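Local structure of UDP-N-acetylglucosamine--peptide N-acetylglucosaminyltransferase stabilizing protein GtfB (Streptococcus gordonii, 5E9T) at residues Glu53-Pro58 and Asn121-Cys126; Glu87-His92 and Val105-Lys110; Ser175-Ile180 and Phe203-Ser208; His293-Glu298 and Glu319-Leu324. The protein acts with the glycosyltransferase GtfA (Gtf1) as its substrate-binding partner, the complex attaching the first GlcNAc sugar to the serine-rich repeat adhesin GspB. All blocks are in the same frame, centred on the assembly; numbering follows the deposited sequence.

Contact 1: Glu53-Pro58 and Asn121-Cys126; sequences EGVDHP and NKQGRC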
# COMPACT_ATOMS: atom_id res chain seq x y z
N GLU B 53 -17.74 -28.83 -24.82
CA GLU B 53 -16.72 -29.12 -25.81
C GLU B 53 -16.98 -28.36 -27.11
O GLU B 53 -18.13 -28.07 -27.46
CB GLU B 53 -16.66 -30.63 -26.10
CG GLU B 53 -16.57 -31.49 -24.85
CD GLU B 53 -16.08 -32.90 -25.14
OE1 GLU B 53 -16.13 -33.32 -26.32
OE2 GLU B 53 -15.64 -33.58 -24.19
N GLY B 54 -15.90 -28.06 -27.82
CA GLY B 54 -16.02 -27.40 -29.10
C GLY B 54 -16.43 -25.95 -29.04
O GLY B 54 -17.04 -25.45 -29.99
N VAL B 55 -16.14 -25.26 -27.94
CA VAL B 55 -16.42 -23.84 -27.80
C VAL B 55 -15.09 -23.10 -27.82
O VAL B 55 -14.19 -23.41 -27.03
CB VAL B 55 -17.19 -23.53 -26.50
CG1 VAL B 55 -17.72 -22.11 -26.54
CG2 VAL B 55 -18.31 -24.52 -26.29
N ASP B 56 -14.94 -22.17 -28.76
CA ASP B 56 -13.80 -21.26 -28.73
C ASP B 56 -14.35 -19.83 -28.71
O ASP B 56 -14.64 -19.25 -29.76
CB ASP B 56 -12.91 -21.51 -29.95
CG ASP B 56 -11.46 -21.19 -29.69
OD1 ASP B 56 -11.17 -20.13 -29.10
OD2 ASP B 56 -10.60 -22.00 -30.08
N HIS B 57 -14.42 -19.24 -27.51
CA HIS B 57 -14.70 -17.82 -27.34
C HIS B 57 -13.98 -17.35 -26.09
O HIS B 57 -14.60 -17.11 -25.04
CB HIS B 57 -16.21 -17.56 -27.25
CG HIS B 57 -16.58 -16.11 -27.41
ND1 HIS B 57 -15.93 -15.26 -28.28
CD2 HIS B 57 -17.54 -15.37 -26.80
CE1 HIS B 57 -16.48 -14.06 -28.20
NE2 HIS B 57 -17.45 -14.10 -27.31
N PRO B 58 -12.66 -17.23 -26.15
CA PRO B 58 -11.89 -16.93 -24.94
C PRO B 58 -12.16 -15.53 -24.40
O PRO B 58 -12.94 -14.76 -24.98
CB PRO B 58 -10.43 -17.08 -25.39
CG PRO B 58 -10.50 -17.87 -26.65
CD PRO B 58 -11.78 -17.48 -27.30
N ASN B 121 -9.30 -21.08 -20.01
CA ASN B 121 -9.36 -22.05 -21.09
C ASN B 121 -9.81 -21.35 -22.38
O ASN B 121 -9.96 -20.13 -22.43
CB ASN B 121 -10.28 -23.21 -20.70
CG ASN B 121 -11.67 -22.74 -20.28
OD1 ASN B 121 -12.13 -21.68 -20.69
ND2 ASN B 121 -12.34 -23.54 -19.46
N LYS B 122 -10.03 -22.14 -23.44
CA LYS B 122 -10.50 -21.56 -24.69
C LYS B 122 -11.96 -21.11 -24.60
O LYS B 122 -12.40 -20.33 -25.45
CB LYS B 122 -10.33 -22.56 -25.84
CG LYS B 122 -11.20 -23.80 -25.75
CD LYS B 122 -10.89 -24.75 -26.91
CE LYS B 122 -11.50 -26.13 -26.69
NZ LYS B 122 -10.85 -27.16 -27.55
N GLN B 123 -12.70 -21.58 -23.60
CA GLN B 123 -14.08 -21.16 -23.42
C GLN B 123 -14.21 -19.86 -22.63
O GLN B 123 -15.33 -19.39 -22.42
CB GLN B 123 -14.89 -22.26 -22.71
CG GLN B 123 -14.94 -23.60 -23.44
CD GLN B 123 -13.68 -24.43 -23.25
OE1 GLN B 123 -12.67 -23.94 -22.76
NE2 GLN B 123 -13.75 -25.70 -23.63
N GLY B 124 -13.09 -19.28 -22.19
CA GLY B 124 -13.11 -18.04 -21.45
C GLY B 124 -13.32 -18.17 -19.96
O GLY B 124 -13.27 -17.16 -19.25
N ARG B 125 -13.59 -19.38 -19.47
CA ARG B 125 -13.74 -19.59 -18.04
C ARG B 125 -12.39 -19.74 -17.35
O ARG B 125 -11.40 -20.14 -17.97
CB ARG B 125 -14.59 -20.84 -17.77
CG ARG B 125 -15.32 -20.78 -16.46
CD ARG B 125 -15.82 -22.15 -16.03
NE ARG B 125 -14.79 -23.17 -16.17
CZ ARG B 125 -14.61 -24.16 -15.31
NH1 ARG B 125 -15.37 -24.23 -14.23
NH2 ARG B 125 -13.65 -25.05 -15.51
N CYS B 126 -12.36 -19.42 -16.06
CA CYS B 126 -11.18 -19.66 -15.23
C CYS B 126 -11.36 -21.00 -14.53
O CYS B 126 -12.17 -21.13 -13.61
CB CYS B 126 -11.00 -18.53 -14.22
SG CYS B 126 -9.81 -18.86 -12.89
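Lys122 holds its CG between its own backbone N and carbonyl carbon (chi1 67°), and from there the chain runs extended past the carbonyl oxygen of Val55: Lys122 CG lies 3.3 Å from Val55 O, with CD and CE following a little farther off. Gln123 sets CG anti to its carbonyl carbon (chi1 -59°), which puts Gln123 CG 3.8 Å from Val55 CB and also near Val55 O. Methylenes of both side chains thus lie against one peptide oxygen. The amine of Lys122 goes on to a salt bridge with Asp39 and a hydrogen bond to Leu37 O. Residues 121-124 form a type I beta turn in the connection of the beta hairpin of strands 114-120 and 126-132, closed by Gly124 N to Asn121 O, and the long loop before strand 71-74 lies against it. At the turn, Lys122 O takes a weak, bent hydrogen bond from His57 N (3.1 Å, 133°), while Pro58 CG touches the same Lys122 O at 3.3 Å. The Asp56 side chain crosses that of Lys122 at about a right angle and forms a salt bridge with Arg98 through OD1. The ring of His57 meets Tyr255 of the Gtf1 chain.

Contact 2: Glu87-His92 and Val105-Lys110; sequences ERARIH and VDWLDK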
# COMPACT_ATOMS: atom_id res chain seq x y z
N GLU B 87 0.37 -1.47 -9.62
CA GLU B 87 0.25 -2.74 -10.32
C GLU B 87 -0.33 -3.81 -9.40
O GLU B 87 0.11 -3.98 -8.26
CB GLU B 87 1.61 -3.19 -10.85
CG GLU B 87 1.54 -4.43 -11.72
CD GLU B 87 2.90 -4.88 -12.22
OE1 GLU B 87 3.90 -4.57 -11.55
OE2 GLU B 87 2.96 -5.53 -13.29
N ARG B 88 -1.31 -4.54 -9.92
CA ARG B 88 -1.99 -5.58 -9.17
C ARG B 88 -1.87 -6.93 -9.86
O ARG B 88 -1.44 -7.90 -9.22
CB ARG B 88 -3.46 -5.19 -8.94
CG ARG B 88 -3.60 -4.09 -7.89
CD ARG B 88 -2.78 -4.41 -6.64
NE ARG B 88 -3.09 -3.51 -5.53
CZ ARG B 88 -2.25 -2.61 -5.03
NH1 ARG B 88 -1.03 -2.48 -5.53
NH2 ARG B 88 -2.64 -1.84 -4.03
N ALA B 89 -2.28 -7.05 -11.12
CA ALA B 89 -2.16 -8.31 -11.84
C ALA B 89 -1.42 -8.12 -13.15
O ALA B 89 -1.33 -7.01 -13.69
CB ALA B 89 -3.54 -8.93 -12.10
N ARG B 90 -0.89 -9.23 -13.67
CA ARG B 90 -0.43 -9.33 -15.04
C ARG B 90 -1.36 -10.27 -15.80
O ARG B 90 -1.60 -11.39 -15.35
CB ARG B 90 1.01 -9.85 -15.12
CG ARG B 90 1.96 -9.21 -14.15
CD ARG B 90 3.40 -9.40 -14.58
NE ARG B 90 4.32 -8.74 -13.66
CZ ARG B 90 4.70 -9.26 -12.50
NH1 ARG B 90 4.25 -10.45 -12.12
NH2 ARG B 90 5.54 -8.60 -11.71
N ILE B 91 -1.87 -9.81 -16.93
CA ILE B 91 -2.71 -10.64 -17.80
C ILE B 91 -1.84 -11.16 -18.93
O ILE B 91 -1.27 -10.37 -19.70
CB ILE B 91 -3.91 -9.86 -18.34
CG1 ILE B 91 -4.88 -9.52 -17.22
CG2 ILE B 91 -4.61 -10.66 -19.43
CD1 ILE B 91 -5.32 -8.09 -17.23
N HIS B 92 -1.74 -12.48 -19.04
CA HIS B 92 -0.88 -13.12 -20.02
C HIS B 92 -1.71 -13.62 -21.20
O HIS B 92 -2.81 -14.15 -21.02
CB HIS B 92 -0.11 -14.28 -19.39
CG HIS B 92 0.91 -13.83 -18.39
ND1 HIS B 92 2.05 -13.15 -18.75
CD2 HIS B 92 0.95 -13.96 -17.04
CE1 HIS B 92 2.75 -12.87 -17.66
NE2 HIS B 92 2.11 -13.36 -16.62
N VAL B 105 -3.99 -14.95 -15.70
CA VAL B 105 -3.85 -13.65 -15.04
C VAL B 105 -3.16 -13.86 -13.70
O VAL B 105 -3.60 -14.68 -12.88
CB VAL B 105 -5.21 -12.94 -14.88
CG1 VAL B 105 -6.23 -13.83 -14.18
CG2 VAL B 105 -5.04 -11.64 -14.12
N ASP B 106 -2.07 -13.12 -13.47
CA ASP B 106 -1.18 -13.31 -12.34
C ASP B 106 -1.39 -12.19 -11.33
O ASP B 106 -0.94 -11.06 -11.56
CB ASP B 106 0.27 -13.33 -12.81
CG ASP B 106 0.75 -14.71 -13.20
OD1 ASP B 106 -0.08 -15.65 -13.17
OD2 ASP B 106 1.94 -14.85 -13.54
N TRP B 107 -2.00 -12.50 -10.19
CA TRP B 107 -2.27 -11.50 -9.17
C TRP B 107 -1.07 -11.31 -8.26
O TRP B 107 -0.36 -12.26 -7.92
CB TRP B 107 -3.50 -11.88 -8.35
CG TRP B 107 -4.77 -11.79 -9.13
CD1 TRP B 107 -5.43 -12.82 -9.73
CD2 TRP B 107 -5.51 -10.60 -9.43
NE1 TRP B 107 -6.55 -12.35 -10.37
CE2 TRP B 107 -6.62 -10.99 -10.20
CE3 TRP B 107 -5.35 -9.25 -9.11
CZ2 TRP B 107 -7.57 -10.07 -10.66
CZ3 TRP B 107 -6.29 -8.34 -9.57
CH2 TRP B 107 -7.38 -8.76 -10.33
N LEU B 108 -0.84 -10.06 -7.85
CA LEU B 108 0.31 -9.70 -7.03
C LEU B 108 -0.16 -9.11 -5.71
O LEU B 108 -1.31 -8.70 -5.56
CB LEU B 108 1.21 -8.68 -7.75
CG LEU B 108 1.52 -8.95 -9.22
CD1 LEU B 108 2.37 -7.82 -9.80
CD2 LEU B 108 2.20 -10.29 -9.40
N ASP B 109 0.75 -9.09 -4.73
CA ASP B 109 0.53 -8.32 -3.52
C ASP B 109 1.13 -6.92 -3.69
O ASP B 109 1.71 -6.59 -4.73
CB ASP B 109 1.08 -9.04 -2.29
CG ASP B 109 2.58 -9.30 -2.36
OD1 ASP B 109 3.31 -8.55 -3.04
OD2 ASP B 109 3.03 -10.27 -1.72
N LYS B 110 1.00 -6.09 -2.66
CA LYS B 110 1.39 -4.69 -2.78
C LYS B 110 2.90 -4.51 -2.89
O LYS B 110 3.35 -3.44 -3.30
CB LYS B 110 0.83 -3.89 -1.61
CG LYS B 110 -0.68 -3.87 -1.56
CD LYS B 110 -1.20 -2.98 -0.45
CE LYS B 110 -2.72 -2.95 -0.44
NZ LYS B 110 -3.27 -1.56 -0.48
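Ala89 is the small bump here, its CB seated over one face of the Trp107 indole, 3.7 Å from the centroid of the six-membered ring. Val105 CG2 sits above that same face, also toward the rim, and touches Ala89 CB at 3.7 Å. Ile91 CG1 extends the apolar row by lying 3.8 Å from Val105 CG2, the two side chains side by side and pointing the same way. Trp107 NE1 hydrogen-bonds to Glu118 OE2, and Arg188 of the Gtf1 chain makes a cation-pi contact with the indole. Strands 86-94 and 101-108 form an antiparallel beta hairpin, pinned by bonds in both directions between Arg90 and Asp106 and by Leu108 N to Arg88 O (2.6 Å). A classic beta bulge, Arg88 and Ala89 opposite Val81, interrupts the pairing with strand 79-83. Leu108 has CG anti to its carbonyl carbon (chi1 -45°), close to Arg88 O; beyond it CD1 fits between Glu87 CD and the Arg90 guanidinium, 3.7 Å above the guanidinium plane. On the sheet face of Arg90, Asp106 OD2 lies at the edge of the His92 ring, weakly bonded to NE2 (3.4 Å), with ring and carboxylate planes 79° apart; Asp106 OD1 is held by Gln104 and Ser117.

Contact 3: Ser175-Ile180 and Phe203-Ser208; sequences SRVDFI and FLVSHS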
# COMPACT_ATOMS: atom_id res chain seq x y z
N SER B 175 0.86 -39.53 -6.56
CA SER B 175 1.74 -38.96 -7.57
C SER B 175 0.97 -38.68 -8.85
O SER B 175 -0.14 -39.18 -9.06
CB SER B 175 2.94 -39.87 -7.85
OG SER B 175 2.61 -40.86 -8.81
N ARG B 176 1.60 -37.88 -9.72
CA ARG B 176 1.01 -37.55 -11.01
C ARG B 176 0.84 -38.79 -11.88
O ARG B 176 -0.14 -38.91 -12.62
CB ARG B 176 1.90 -36.52 -11.73
CG ARG B 176 1.38 -36.07 -13.08
CD ARG B 176 1.35 -34.55 -13.15
NE ARG B 176 2.68 -33.96 -13.05
CZ ARG B 176 2.92 -32.75 -12.54
NH1 ARG B 176 1.91 -32.03 -12.07
NH2 ARG B 176 4.15 -32.28 -12.49
N VAL B 177 1.80 -39.72 -11.81
CA VAL B 177 1.68 -40.97 -12.55
C VAL B 177 0.43 -41.72 -12.12
O VAL B 177 -0.37 -42.17 -12.95
CB VAL B 177 2.94 -41.83 -12.37
CG1 VAL B 177 2.68 -43.26 -12.81
CG2 VAL B 177 4.10 -41.24 -13.15
N ASP B 178 0.22 -41.84 -10.80
CA ASP B 178 -0.95 -42.55 -10.30
C ASP B 178 -2.25 -41.87 -10.71
O ASP B 178 -3.28 -42.53 -10.85
CB ASP B 178 -0.86 -42.69 -8.78
CG ASP B 178 0.17 -43.71 -8.35
OD1 ASP B 178 -0.18 -44.91 -8.25
OD2 ASP B 178 1.34 -43.32 -8.13
N PHE B 179 -2.22 -40.55 -10.92
CA PHE B 179 -3.43 -39.86 -11.36
C PHE B 179 -3.73 -40.17 -12.82
O PHE B 179 -4.87 -40.51 -13.17
CB PHE B 179 -3.30 -38.35 -11.15
CG PHE B 179 -4.50 -37.58 -11.61
CD1 PHE B 179 -5.77 -37.97 -11.23
CD2 PHE B 179 -4.36 -36.47 -12.43
CE1 PHE B 179 -6.88 -37.27 -11.65
CE2 PHE B 179 -5.47 -35.77 -12.86
CZ PHE B 179 -6.73 -36.17 -12.47
N ILE B 180 -2.72 -40.05 -13.69
CA ILE B 180 -2.90 -40.36 -15.11
C ILE B 180 -3.41 -41.78 -15.28
O ILE B 180 -4.30 -42.06 -16.09
CB ILE B 180 -1.58 -40.15 -15.86
CG1 ILE B 180 -1.07 -38.72 -15.69
CG2 ILE B 180 -1.74 -40.47 -17.34
CD1 ILE B 180 0.39 -38.55 -16.05
N PHE B 203 6.35 -40.87 -20.01
CA PHE B 203 7.11 -42.10 -20.04
C PHE B 203 6.83 -42.93 -18.79
O PHE B 203 6.47 -44.11 -18.88
CB PHE B 203 8.59 -41.79 -20.21
CG PHE B 203 9.46 -42.94 -19.90
CD1 PHE B 203 9.08 -44.26 -20.18
CD2 PHE B 203 10.65 -42.72 -19.28
CE1 PHE B 203 9.89 -45.30 -19.84
CE2 PHE B 203 11.43 -43.74 -18.96
CZ PHE B 203 11.08 -45.03 -19.24
N LEU B 204 6.94 -42.31 -17.62
CA LEU B 204 6.79 -43.06 -16.38
C LEU B 204 5.43 -43.74 -16.26
O LEU B 204 5.29 -44.69 -15.48
CB LEU B 204 7.02 -42.14 -15.18
CG LEU B 204 8.32 -41.34 -15.19
CD1 LEU B 204 8.15 -40.06 -14.41
CD2 LEU B 204 9.49 -42.14 -14.64
N VAL B 205 4.42 -43.32 -17.02
CA VAL B 205 3.21 -44.13 -17.10
C VAL B 205 3.52 -45.46 -17.79
O VAL B 205 2.97 -46.51 -17.44
CB VAL B 205 2.10 -43.36 -17.83
CG1 VAL B 205 1.59 -42.18 -16.96
CG2 VAL B 205 2.62 -42.96 -19.17
N SER B 206 4.39 -45.43 -18.80
CA SER B 206 4.71 -46.66 -19.50
C SER B 206 5.65 -47.52 -18.67
O SER B 206 5.40 -48.71 -18.48
CB SER B 206 5.32 -46.38 -20.87
OG SER B 206 5.38 -47.59 -21.61
N HIS B 207 6.73 -46.93 -18.16
CA HIS B 207 7.69 -47.68 -17.35
C HIS B 207 7.03 -48.40 -16.18
O HIS B 207 7.52 -49.44 -15.73
CB HIS B 207 8.79 -46.74 -16.83
CG HIS B 207 9.57 -47.29 -15.67
ND1 HIS B 207 9.09 -47.28 -14.38
CD2 HIS B 207 10.78 -47.88 -15.62
CE1 HIS B 207 9.98 -47.83 -13.58
NE2 HIS B 207 11.01 -48.21 -14.30
N SER B 208 5.92 -47.87 -15.67
CA SER B 208 5.22 -48.44 -14.52
C SER B 208 4.11 -49.40 -14.91
O SER B 208 3.45 -49.96 -14.02
CB SER B 208 4.67 -47.32 -13.64
OG SER B 208 4.01 -46.34 -14.43
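This is a small, largely apolar helix-helix contact between the first turn of helix 176-186 and the end of helix 201-207, beside the parallel sheet that contains strand 2-5. The short axes cross at -77° and come no closer than 9.5 Å, and a few aliphatic groups bridge the steep crossing. Val177 points toward the other helix and splits its branches: Val177 CG2 meets Leu204 CB at 3.7 Å, while Val177 CG1 lies 3.7 Å from Ser208 OG. One turn on, Ile180 takes over. Val205 has CG1 anti to its carbonyl carbon (chi1 -70°), and this methyl is the one that touches Ile180, with Ile180 CG2 at 3.8 Å and Ile180 CB and CD1 scarcely farther. The side chains of Ile180 and Val205 cross at about a right angle, and both also rest on Leu4 of strand 2-5, which places them at the sheet side of the contact. Ser175 occupies the N-cap position of the first helix, its OG bonded to Asp178 OD2 (2.9 Å). Next to it, Arg176 reaches Tyr201 OH, a polar tie between the two helices. Helix 201-207 links the neighbouring parallel strands 194-196 and 216-219, a beta-alpha-beta crossover, and layering helices over such a sheet is characteristic of Rossmann-like domains.

Contact 4: His293-Glu298 and Glu319-Leu324; sequences HSDQIE and EMSPKL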
# COMPACT_ATOMS: atom_id res chain seq x y z
N HIS B 293 7.98 -6.28 -35.56
CA HIS B 293 7.34 -5.43 -34.57
C HIS B 293 7.85 -4.00 -34.59
O HIS B 293 7.04 -3.06 -34.51
CB HIS B 293 7.47 -6.06 -33.19
CG HIS B 293 6.42 -7.09 -32.93
ND1 HIS B 293 6.71 -8.42 -32.69
CD2 HIS B 293 5.07 -7.00 -32.94
CE1 HIS B 293 5.59 -9.09 -32.53
NE2 HIS B 293 4.58 -8.25 -32.68
N SER B 294 9.15 -3.79 -34.70
CA SER B 294 9.64 -2.45 -35.01
C SER B 294 11.10 -2.54 -35.43
O SER B 294 11.73 -3.60 -35.36
CB SER B 294 9.49 -1.47 -33.84
OG SER B 294 9.51 -0.14 -34.34
N ASP B 295 11.63 -1.39 -35.80
CA ASP B 295 12.79 -1.36 -36.63
C ASP B 295 14.09 -1.32 -35.77
O ASP B 295 14.03 -1.15 -34.56
CB ASP B 295 12.64 -0.16 -37.59
CG ASP B 295 12.25 1.11 -36.88
OD1 ASP B 295 11.04 1.32 -36.65
OD2 ASP B 295 13.16 1.90 -36.56
N GLN B 296 15.25 -1.48 -36.41
CA GLN B 296 15.20 -1.74 -37.84
C GLN B 296 15.68 -3.09 -38.30
O GLN B 296 16.63 -3.70 -37.78
CB GLN B 296 15.93 -0.64 -38.60
CG GLN B 296 15.40 -0.49 -40.02
CD GLN B 296 16.48 -0.35 -41.01
OE1 GLN B 296 17.61 -0.79 -40.80
NE2 GLN B 296 16.15 0.25 -42.13
N ILE B 297 14.96 -3.53 -39.32
CA ILE B 297 15.24 -4.72 -40.09
C ILE B 297 16.71 -4.64 -40.46
O ILE B 297 17.15 -3.66 -41.08
CB ILE B 297 14.35 -4.76 -41.35
CG1 ILE B 297 12.86 -4.89 -40.99
CG2 ILE B 297 14.85 -5.79 -42.31
CD1 ILE B 297 12.17 -3.55 -40.76
N GLU B 298 17.48 -5.67 -40.13
CA GLU B 298 18.92 -5.56 -40.30
C GLU B 298 19.24 -5.66 -41.78
O GLU B 298 18.94 -6.67 -42.42
CB GLU B 298 19.63 -6.65 -39.49
CG GLU B 298 21.14 -6.48 -39.37
CD GLU B 298 21.85 -6.57 -40.70
OE1 GLU B 298 22.80 -5.79 -40.92
OE2 GLU B 298 21.45 -7.41 -41.53
N GLU B 319 2.30 0.63 -35.17
CA GLU B 319 2.62 1.68 -36.13
C GLU B 319 4.12 1.83 -36.27
O GLU B 319 4.89 1.57 -35.33
CB GLU B 319 2.01 3.01 -35.75
CG GLU B 319 0.70 2.94 -35.06
CD GLU B 319 0.13 4.30 -34.80
OE1 GLU B 319 0.65 4.99 -33.91
OE2 GLU B 319 -0.82 4.69 -35.50
N MSE B 320 4.52 2.28 -37.44
CA MSE B 320 5.89 2.27 -37.88
C MSE B 320 6.63 3.59 -37.55
O MSE B 320 6.07 4.67 -37.74
CB MSE B 320 5.89 1.96 -39.38
CG MSE B 320 4.94 0.85 -39.77
SE MSE B 320 5.37 0.11 -41.51
CE MSE B 320 5.83 -1.71 -40.98
N SER B 321 7.85 3.50 -37.00
CA SER B 321 8.64 4.69 -36.69
C SER B 321 9.07 5.38 -37.99
O SER B 321 9.47 4.70 -38.94
CB SER B 321 9.88 4.32 -35.88
OG SER B 321 10.82 3.65 -36.70
N PRO B 322 9.08 6.71 -38.05
CA PRO B 322 9.58 7.37 -39.27
C PRO B 322 10.98 6.92 -39.67
O PRO B 322 11.39 7.17 -40.81
CB PRO B 322 9.52 8.86 -38.92
CG PRO B 322 8.36 8.96 -37.99
CD PRO B 322 8.44 7.68 -37.13
N LYS B 323 11.72 6.25 -38.77
CA LYS B 323 12.97 5.60 -39.16
C LYS B 323 12.76 4.61 -40.31
O LYS B 323 13.55 4.59 -41.26
CB LYS B 323 13.59 4.90 -37.94
CG LYS B 323 15.08 4.57 -38.05
CD LYS B 323 15.33 3.21 -38.67
CE LYS B 323 16.81 2.85 -38.65
NZ LYS B 323 17.24 2.30 -37.34
N LEU B 324 11.73 3.76 -40.22
CA LEU B 324 11.42 2.91 -41.38
C LEU B 324 10.52 3.62 -42.39
O LEU B 324 10.65 3.35 -43.60
CB LEU B 324 10.78 1.58 -40.98
CG LEU B 324 9.27 1.48 -40.91
CD1 LEU B 324 8.83 0.04 -40.83
CD2 LEU B 324 9.04 2.09 -39.64
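Asp295 OD1 and OD2 face Ser321 and Lys323, and the carboxylate is the polar centre of a surface contact that joins the loop between strand 287-291 and helix 300-306 to the start of helix 322-325. Asp295 CB points toward residues 319-324, and CG sits between the backbone N and the carbonyl carbon (chi1 48°). Two hydroxyls lie near Asp295 OD1. Ser294 OG donates from the same loop at 3.1 Å to Asp295 OD1, approaching from above the carboxylate plane, 55° out of it. Ser321 OG comes from across the contact as a donor to OD1, but it is modelled too close, and the details of that bond are doubtful at this resolution. Asp295 OD2 has the Lys323 chain beside it: Lys323 CB and CD each lie 3.3 Å from Asp295 OD2. The ammonium stays farther off, with Lys323 NZ 4.2 Å from Asp295 OD2, beyond a salt bridge. Lys323 NZ and CE lie against Gln296 CB instead, the two side chains crossing at about a right angle. The backbone of this loop is held by other partners, Gln296 O by His359 ND1 and His293 O by Thr318 OG1. The Ser294 hydroxyl and the nearby lysine amine would favour an ionised Asp295, whose attraction to Lys323 would be that of nearby charges without a direct bond.

Contact 2 is nested inside the loop that contact 1 closes: their centres are 22 Å apart, and the nearest atoms stay about 6 Å from each other. Contact 2 lies in the antiparallel sheet, and contact 1 lies where a preceding loop meets one of its turns. Both reach the Gtf1 chain, so together they mark two places on the surface GtfB gives its partner; in contact 2 the Arg88 side chain is also about 8 Å from a bound magnesium ion. Contacts 3 and 4 touch no other chain. They follow in series along the sequence, on opposite sides of the chain's centre, with centres 50 Å apart. Contact 4 comes within about 14 Å of contact 2, nearest atoms.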